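Local coordinates for diaminopimelate decarboxylase (Aquifex aeolicus, PDB 2P3E) that catalyses the pyridoxal 5'-phosphate-dependent decarboxylation of meso-diaminopimelate to L-lysine, the last step of lysine biosynthesis, as a homodimer, at the interface of chains A and B. Sequence-based numbering; all coordinates share one arbitrary frame. Chains: chain A/B, Diaminopimelate decarboxylase.

The interface of chains A and B. Residues chain A 65, 68, 322, 377, 381; chain B 313, 349, 384-386.
The ring of B:Tyr385 is sandwiched: A:Met381 brings its CG against one face, 3.8 Å from the ring centroid and shifted toward the rim, while the amide ND2 of B:Asn386 lies 3.4 Å above the centre of the other. B:Glu349 CG sits at the ring edge, in plane. With CG anti to its own backbone N (chi1 -168°), B:Tyr385 reaches into chain A, running alongside A:Met381 in the same direction, and its tip meets A:Tyr377 obliquely, the phenol OH 3.3 Å from CD1. That OH donates a hydrogen bond to B:Glu349 OE2 (2.7 Å), arriving from above the carboxylate plane. The glutamate, bent at chi2 (-79°), also holds a water through OE2 at 2.7 Å. The longer leg from that water, 3.2 Å, goes to the phenol OH of A:Tyr322; direct polar bonds between the chains are absent in this patch, and the polar link runs through water. A second water joins A:Lys65 O to the backbone N of B:Asn386. An alanine in place of B:Tyr385 would remove the ring under A:Met381 and the phenol bonded to B:Glu349, and would probably leave that carboxylate less firmly placed. A:Lys65 runs straight beyond CG, which takes the crowded position between backbone N and carbonyl carbon (chi1 58°), leaving NZ 7.0 Å from B:Glu349 OE1, not in contact. This is the composite active site at the two-fold dimer interface: A:Lys65, the expected cofactor lysine, unmodified here, and A:Tyr377 and A:Tyr322, expected to bind cofactor or substrate, face B:Glu349, an expected substrate residue, beside 3-10 helix 385-387 of chain B.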
# COMPACT_ATOMS: atom_id res chain seq x y z
N LYS A 65 1.08 2.76 15.13
CA LYS A 65 1.08 2.97 13.66
C LYS A 65 2.40 2.61 12.97
O LYS A 65 2.39 2.16 11.81
CB LYS A 65 0.70 4.43 13.33
CG LYS A 65 1.65 5.47 13.95
CD LYS A 65 1.14 6.89 13.65
CE LYS A 65 2.10 7.92 14.21
NZ LYS A 65 1.58 9.29 13.96
N PHE A 68 2.90 -2.84 13.75
CA PHE A 68 1.85 -3.55 14.47
C PHE A 68 2.13 -5.00 14.86
O PHE A 68 1.23 -5.70 15.34
CB PHE A 68 0.48 -3.43 13.73
CG PHE A 68 0.47 -3.95 12.30
CD1 PHE A 68 0.68 -5.31 12.02
CD2 PHE A 68 0.20 -3.08 11.24
CE1 PHE A 68 0.65 -5.79 10.70
CE2 PHE A 68 0.15 -3.55 9.92
CZ PHE A 68 0.38 -4.91 9.64
N TYR A 322 7.41 8.46 -1.25
CA TYR A 322 7.98 9.66 -0.60
C TYR A 322 9.33 10.11 -1.18
O TYR A 322 9.87 11.14 -0.76
CB TYR A 322 8.16 9.43 0.91
CG TYR A 322 6.91 9.00 1.63
CD1 TYR A 322 5.69 9.66 1.42
CD2 TYR A 322 6.95 7.94 2.54
CE1 TYR A 322 4.54 9.26 2.09
CE2 TYR A 322 5.80 7.54 3.22
CZ TYR A 322 4.61 8.20 3.00
OH TYR A 322 3.47 7.80 3.69
N TYR A 377 7.03 2.10 9.64
CA TYR A 377 6.35 2.42 8.38
C TYR A 377 6.96 1.61 7.24
O TYR A 377 7.12 2.11 6.11
CB TYR A 377 6.39 3.95 8.10
CG TYR A 377 5.99 4.73 9.33
CD1 TYR A 377 4.65 4.79 9.71
CD2 TYR A 377 6.95 5.34 10.15
CE1 TYR A 377 4.26 5.44 10.86
CE2 TYR A 377 6.56 6.01 11.33
CZ TYR A 377 5.21 6.06 11.66
OH TYR A 377 4.77 6.71 12.79
N MET A 381 3.03 -0.69 6.05
CA MET A 381 2.40 -0.20 4.81
C MET A 381 2.53 -1.22 3.67
O MET A 381 2.28 -0.89 2.50
CB MET A 381 3.05 1.13 4.41
CG MET A 381 2.97 2.24 5.52
SD MET A 381 3.65 3.81 4.91
CE MET A 381 2.29 4.32 3.85
N MET B 313 -6.55 5.83 2.28
CA MET B 313 -5.49 5.40 1.38
C MET B 313 -5.20 3.90 1.52
O MET B 313 -4.60 3.29 0.62
CB MET B 313 -4.23 6.24 1.60
CG MET B 313 -3.55 6.00 2.95
SD MET B 313 -2.15 7.11 3.21
CE MET B 313 -0.97 6.55 1.96
N GLU B 349 -2.27 10.04 8.48
CA GLU B 349 -1.32 10.68 7.57
C GLU B 349 -2.00 11.93 7.02
O GLU B 349 -3.19 11.91 6.73
CB GLU B 349 -1.00 9.77 6.36
CG GLU B 349 -0.24 8.49 6.68
CD GLU B 349 1.26 8.71 6.89
OE1 GLU B 349 1.71 9.87 7.00
OE2 GLU B 349 1.98 7.69 6.95
N HIS B 384 -3.00 -2.95 5.21
CA HIS B 384 -3.50 -3.01 6.58
C HIS B 384 -2.93 -1.90 7.45
O HIS B 384 -2.96 -1.99 8.68
CB HIS B 384 -3.18 -4.38 7.22
CG HIS B 384 -3.91 -5.51 6.57
ND1 HIS B 384 -3.29 -6.65 6.14
CD2 HIS B 384 -5.22 -5.64 6.26
CE1 HIS B 384 -4.19 -7.47 5.61
NE2 HIS B 384 -5.37 -6.87 5.65
N TYR B 385 -2.45 -0.84 6.81
CA TYR B 385 -1.89 0.28 7.54
C TYR B 385 -2.86 0.76 8.63
O TYR B 385 -4.07 0.84 8.40
CB TYR B 385 -1.52 1.39 6.54
CG TYR B 385 -0.68 2.50 7.12
CD1 TYR B 385 0.29 2.24 8.09
CD2 TYR B 385 -0.85 3.82 6.67
CE1 TYR B 385 1.06 3.28 8.63
CE2 TYR B 385 -0.08 4.85 7.19
CZ TYR B 385 0.87 4.58 8.17
OH TYR B 385 1.62 5.62 8.68
N ASN B 386 -2.31 1.02 9.82
CA ASN B 386 -3.10 1.40 10.99
C ASN B 386 -3.98 0.24 11.50
O ASN B 386 -4.98 0.47 12.18
CB ASN B 386 -3.96 2.65 10.72
CG ASN B 386 -3.15 3.96 10.55
OD1 ASN B 386 -3.74 5.02 10.44
ND2 ASN B 386 -1.81 3.88 10.55
O HOH W 1 0.25 0.75 10.87
O HOH W 2 4.51 6.75 6.53